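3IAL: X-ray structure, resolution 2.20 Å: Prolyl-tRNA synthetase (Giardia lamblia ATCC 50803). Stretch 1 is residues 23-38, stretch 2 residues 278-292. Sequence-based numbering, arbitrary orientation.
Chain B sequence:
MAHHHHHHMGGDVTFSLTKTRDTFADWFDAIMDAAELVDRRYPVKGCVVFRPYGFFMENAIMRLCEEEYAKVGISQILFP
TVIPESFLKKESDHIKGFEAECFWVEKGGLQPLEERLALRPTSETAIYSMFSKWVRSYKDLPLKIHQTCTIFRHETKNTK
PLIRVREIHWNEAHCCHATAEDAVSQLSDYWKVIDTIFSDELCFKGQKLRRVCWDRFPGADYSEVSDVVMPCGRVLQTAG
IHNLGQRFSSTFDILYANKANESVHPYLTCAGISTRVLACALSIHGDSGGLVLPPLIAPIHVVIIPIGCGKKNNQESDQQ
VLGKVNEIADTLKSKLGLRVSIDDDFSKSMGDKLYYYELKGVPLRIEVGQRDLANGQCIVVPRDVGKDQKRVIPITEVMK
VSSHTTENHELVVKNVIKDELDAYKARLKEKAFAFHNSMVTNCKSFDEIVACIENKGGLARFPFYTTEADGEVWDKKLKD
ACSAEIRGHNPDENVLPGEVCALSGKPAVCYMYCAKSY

Stretch 1 23-38: TFADWFDAIMDAAELV
Stretch 2 278-292: LACALSIHGDSGGLV

This is a mostly apolar contact between a helix and the end of a second helix with its following turn, anchored by one tryptophan-to-backbone hydrogen bond and burying 513 Å² in all. Helix 24-34 and helix 278-285 run with their N-to-C directions 111° apart, and their axes come no closer than 11.0 Å, so side chains fill the space between them. The register is set by two CA pairs: Phe 28 CA to Ser 283 CA at 7.0 Å, and Ile 31 CA to Gly 290 CA at 6.3 Å.

Trp 27 (chi1 t, chi2 94°) points toward stretch 2 and is the anchor. Its NE1 donates to Asp 287 O at 3.0 Å with an N-H...acceptor angle of 152°. The receiving backbone is a type I turn from Asp 287 to Gly 290, closed by Gly 290 N to Asp 287 O at 3.0 Å; that carbonyl thus serves both the turn and the indole. Asp 287 OD1 also accepts from Gly 289 N at 2.8 Å. The carbonyls of Leu 282 and Gly 290 lie at the indole edge, with Trp 27 CH2 3.6 Å from Leu 282 O.

Two glycines fit this packing. Gly 286 (phi/psi -55/154) leaves the helical conformation, and its CA sits 3.6 Å from Trp 27 CZ2; an ideal CB there would lie 2.2 Å from Trp 27 CH2, a clash. Gly 290, at 117/-134, has backbone angles that by themselves call for glycine, and its CA is 3.7 Å from Ile 31 CD1.

Phe 24 and Phe 28, both chi1 t, start sideways but bring their ring edges to Ser 283 (chi1 m): Phe 24 CZ is 3.0 Å and Phe 28 CD1 3.4 Å from Ser 283 OG. That hydroxyl donates to Ala 279 O at 2.7 Å, one turn back in its own helix, so its polarity is satisfied beside the aromatic rings.

The remaining contact is aliphatic. Ile 31 (t, p) sets CG1 3.5 Å from Leu 291 CD2, and Ala 35 CB is 3.7 Å from Leu 291 CD1. Glu 36, at 55/50, ends the first helix in a Schellman motif, with Leu 37 N to Met 32 O at 2.9 Å and Glu 36 N to Asp 33 O at 2.8 Å. Beyond it Leu 37 (m, t) points toward stretch 2, its CD1 3.5 Å from Leu 282 CD1 and its CD2 4.1 Å from Leu 291 CD1; both partners are also m, t.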

# COMPACT_ATOMS: atom_id res chain seq x y z
N THR B 23 26.98 -6.38 -21.50
CA THR B 23 26.35 -5.05 -21.47
C THR B 23 25.31 -4.84 -20.35
O THR B 23 24.94 -3.70 -20.08
CB THR B 23 25.64 -4.70 -22.81
OG1 THR B 23 24.50 -5.53 -23.01
CG2 THR B 23 26.60 -4.84 -24.01
N PHE B 24 24.85 -5.92 -19.71
CA PHE B 24 23.69 -5.82 -18.82
C PHE B 24 23.77 -4.72 -17.77
O PHE B 24 22.81 -3.99 -17.60
CB PHE B 24 23.39 -7.14 -18.10
CG PHE B 24 22.27 -7.00 -17.11
CD1 PHE B 24 20.98 -6.76 -17.55
CD2 PHE B 24 22.52 -7.02 -15.75
CE1 PHE B 24 19.94 -6.59 -16.64
CE2 PHE B 24 21.49 -6.86 -14.84
CZ PHE B 24 20.20 -6.64 -15.28
N ALA B 25 24.89 -4.65 -17.06
CA ALA B 25 25.10 -3.65 -16.00
C ALA B 25 24.86 -2.22 -16.51
O ALA B 25 24.19 -1.43 -15.86
CB ALA B 25 26.52 -3.77 -15.42
N ASP B 26 25.38 -1.91 -17.69
CA ASP B 26 25.14 -0.61 -18.33
C ASP B 26 23.70 -0.46 -18.85
O ASP B 26 23.13 0.62 -18.77
CB ASP B 26 26.11 -0.38 -19.47
CG ASP B 26 27.54 -0.23 -18.99
OD1 ASP B 26 27.73 0.14 -17.82
OD2 ASP B 26 28.46 -0.48 -19.79
N TRP B 27 23.16 -1.54 -19.39
CA TRP B 27 21.78 -1.57 -19.87
C TRP B 27 20.82 -1.24 -18.74
O TRP B 27 19.92 -0.40 -18.89
CB TRP B 27 21.48 -2.95 -20.46
CG TRP B 27 20.13 -3.10 -21.02
CD1 TRP B 27 19.75 -2.92 -22.32
CD2 TRP B 27 18.96 -3.48 -20.30
NE1 TRP B 27 18.40 -3.17 -22.46
CE2 TRP B 27 17.89 -3.51 -21.23
CE3 TRP B 27 18.71 -3.81 -18.97
CZ2 TRP B 27 16.60 -3.85 -20.86
CZ3 TRP B 27 17.41 -4.15 -18.60
CH2 TRP B 27 16.38 -4.16 -19.54
N PHE B 28 21.03 -1.89 -17.60
CA PHE B 28 20.17 -1.71 -16.43
C PHE B 28 20.17 -0.27 -15.93
O PHE B 28 19.10 0.32 -15.76
CB PHE B 28 20.61 -2.65 -15.30
CG PHE B 28 19.68 -2.65 -14.12
CD1 PHE B 28 18.60 -3.53 -14.08
CD2 PHE B 28 19.88 -1.78 -13.05
CE1 PHE B 28 17.74 -3.55 -12.98
CE2 PHE B 28 19.02 -1.79 -11.96
CZ PHE B 28 17.95 -2.68 -11.92
N ASP B 29 21.35 0.29 -15.71
CA ASP B 29 21.47 1.68 -15.26
C ASP B 29 20.81 2.67 -16.22
O ASP B 29 20.09 3.57 -15.78
CB ASP B 29 22.93 2.08 -15.05
CG ASP B 29 23.56 1.42 -13.84
OD1 ASP B 29 22.82 0.98 -12.92
OD2 ASP B 29 24.80 1.33 -13.82
N ALA B 30 21.05 2.49 -17.52
CA ALA B 30 20.49 3.39 -18.52
C ALA B 30 18.95 3.25 -18.60
O ALA B 30 18.23 4.26 -18.64
CB ALA B 30 21.13 3.15 -19.89
N ILE B 31 18.44 2.03 -18.60
CA ILE B 31 16.98 1.84 -18.65
C ILE B 31 16.29 2.40 -17.39
O ILE B 31 15.19 2.94 -17.50
CB ILE B 31 16.57 0.37 -18.94
CG1 ILE B 31 15.14 0.32 -19.52
CG2 ILE B 31 16.67 -0.50 -17.68
CD1 ILE B 31 14.88 1.30 -20.70
N MET B 32 16.93 2.30 -16.22
CA MET B 32 16.37 2.88 -14.98
C MET B 32 16.07 4.35 -15.17
O MET B 32 15.00 4.83 -14.78
CB MET B 32 17.34 2.75 -13.79
CG MET B 32 17.51 1.37 -13.18
SD MET B 32 16.02 0.63 -12.50
CE MET B 32 15.66 -0.56 -13.78
N ASP B 33 17.02 5.06 -15.78
CA ASP B 33 16.87 6.49 -16.04
C ASP B 33 15.97 6.81 -17.24
O ASP B 33 15.02 7.58 -17.11
CB ASP B 33 18.25 7.14 -16.24
CG ASP B 33 19.13 7.04 -14.99
OD1 ASP B 33 18.63 6.58 -13.93
OD2 ASP B 33 20.32 7.43 -15.06
N ALA B 34 16.26 6.21 -18.39
CA ALA B 34 15.56 6.52 -19.64
C ALA B 34 14.06 6.24 -19.55
O ALA B 34 13.25 7.00 -20.09
CB ALA B 34 16.18 5.76 -20.82
N ALA B 35 13.68 5.15 -18.87
CA ALA B 35 12.26 4.84 -18.68
C ALA B 35 11.65 5.56 -17.45
O ALA B 35 10.47 5.41 -17.16
CB ALA B 35 12.06 3.33 -18.59
N GLU B 36 12.48 6.36 -16.76
CA GLU B 36 12.07 7.14 -15.59
C GLU B 36 11.44 6.27 -14.50
O GLU B 36 10.37 6.56 -13.98
CB GLU B 36 11.18 8.31 -16.02
CG GLU B 36 11.86 9.16 -17.12
CD GLU B 36 11.24 10.52 -17.33
OE1 GLU B 36 10.02 10.66 -17.23
OE2 GLU B 36 12.01 11.46 -17.64
N LEU B 37 12.15 5.20 -14.16
CA LEU B 37 11.66 4.23 -13.18
C LEU B 37 12.03 4.67 -11.77
O LEU B 37 11.21 4.62 -10.86
CB LEU B 37 12.28 2.85 -13.45
CG LEU B 37 11.95 2.21 -14.80
CD1 LEU B 37 12.48 0.77 -14.85
CD2 LEU B 37 10.45 2.25 -15.05
N VAL B 38 13.28 5.09 -11.61
CA VAL B 38 13.82 5.54 -10.34
C VAL B 38 14.66 6.79 -10.57
O VAL B 38 15.01 7.13 -11.70
CB VAL B 38 14.73 4.47 -9.70
CG1 VAL B 38 13.94 3.20 -9.41
CG2 VAL B 38 15.92 4.18 -10.59
N LEU B 278 10.92 -7.09 -9.06
CA LEU B 278 10.79 -6.16 -10.17
C LEU B 278 12.10 -6.11 -10.98
O LEU B 278 12.07 -6.18 -12.21
CB LEU B 278 10.42 -4.76 -9.67
CG LEU B 278 10.21 -3.65 -10.71
CD1 LEU B 278 9.08 -4.02 -11.66
CD2 LEU B 278 9.93 -2.30 -10.03
N ALA B 279 13.23 -6.02 -10.30
CA ALA B 279 14.53 -6.07 -10.97
C ALA B 279 14.61 -7.27 -11.93
O ALA B 279 15.02 -7.10 -13.09
CB ALA B 279 15.66 -6.13 -9.96
N CYS B 280 14.21 -8.45 -11.46
CA CYS B 280 14.24 -9.67 -12.28
C CYS B 280 13.35 -9.58 -13.52
O CYS B 280 13.82 -9.80 -14.63
CB CYS B 280 13.82 -10.89 -11.45
SG CYS B 280 15.03 -11.44 -10.24
N ALA B 281 12.08 -9.24 -13.32
CA ALA B 281 11.11 -9.13 -14.40
C ALA B 281 11.56 -8.15 -15.48
O ALA B 281 11.41 -8.42 -16.67
CB ALA B 281 9.77 -8.71 -13.86
N LEU B 282 12.11 -7.01 -15.06
CA LEU B 282 12.53 -5.99 -16.03
C LEU B 282 13.77 -6.47 -16.78
O LEU B 282 13.87 -6.30 -18.00
CB LEU B 282 12.81 -4.66 -15.35
CG LEU B 282 11.64 -3.98 -14.61
CD1 LEU B 282 12.11 -2.63 -14.10
CD2 LEU B 282 10.38 -3.81 -15.46
N SER B 283 14.70 -7.07 -16.05
CA SER B 283 16.02 -7.39 -16.57
C SER B 283 15.98 -8.56 -17.54
O SER B 283 16.64 -8.55 -18.58
CB SER B 283 16.98 -7.70 -15.42
OG SER B 283 17.23 -6.54 -14.62
N ILE B 284 15.19 -9.58 -17.19
CA ILE B 284 15.12 -10.81 -17.96
C ILE B 284 14.37 -10.62 -19.27
O ILE B 284 14.78 -11.15 -20.31
CB ILE B 284 14.48 -11.93 -17.14
CG1 ILE B 284 15.39 -12.30 -15.96
CG2 ILE B 284 14.22 -13.15 -18.03
CD1 ILE B 284 14.81 -13.30 -14.98
N HIS B 285 13.28 -9.86 -19.23
CA HIS B 285 12.45 -9.63 -20.41
C HIS B 285 12.94 -8.49 -21.30
O HIS B 285 12.58 -8.44 -22.46
CB HIS B 285 11.00 -9.36 -20.00
CG HIS B 285 10.39 -10.48 -19.23
ND1 HIS B 285 10.39 -11.78 -19.69
CD2 HIS B 285 9.75 -10.51 -18.03
CE1 HIS B 285 9.78 -12.56 -18.82
NE2 HIS B 285 9.39 -11.81 -17.80
N GLY B 286 13.72 -7.57 -20.74
CA GLY B 286 14.22 -6.42 -21.50
C GLY B 286 14.96 -6.80 -22.78
O GLY B 286 15.50 -7.90 -22.90
N ASP B 287 14.96 -5.89 -23.75
CA ASP B 287 15.70 -6.07 -25.00
C ASP B 287 16.35 -4.75 -25.40
O ASP B 287 16.37 -3.80 -24.61
CB ASP B 287 14.79 -6.62 -26.12
CG ASP B 287 13.75 -5.62 -26.58
OD1 ASP B 287 13.87 -4.42 -26.26
OD2 ASP B 287 12.78 -6.03 -27.26
N SER B 288 16.89 -4.71 -26.62
CA SER B 288 17.63 -3.56 -27.15
C SER B 288 16.83 -2.26 -27.21
O SER B 288 17.42 -1.18 -27.18
CB SER B 288 18.15 -3.86 -28.56
OG SER B 288 17.08 -3.88 -29.50
N GLY B 289 15.50 -2.36 -27.31
CA GLY B 289 14.64 -1.17 -27.34
C GLY B 289 14.26 -0.66 -25.96
O GLY B 289 13.58 0.36 -25.83
N GLY B 290 14.66 -1.39 -24.91
CA GLY B 290 14.32 -1.03 -23.53
C GLY B 290 13.47 -2.09 -22.86
O GLY B 290 13.77 -3.28 -22.95
N LEU B 291 12.41 -1.65 -22.19
CA LEU B 291 11.59 -2.53 -21.37
C LEU B 291 10.62 -3.34 -22.22
O LEU B 291 10.23 -2.92 -23.30
CB LEU B 291 10.79 -1.72 -20.33
CG LEU B 291 11.57 -0.86 -19.34
CD1 LEU B 291 10.62 -0.06 -18.46
CD2 LEU B 291 12.51 -1.70 -18.50
N VAL B 292 10.25 -4.49 -21.68
CA VAL B 292 9.23 -5.37 -22.23
C VAL B 292 8.46 -5.89 -21.00
O VAL B 292 8.90 -6.81 -20.34
CB VAL B 292 9.87 -6.55 -23.00
CG1 VAL B 292 8.84 -7.58 -23.42
CG2 VAL B 292 10.68 -6.03 -24.22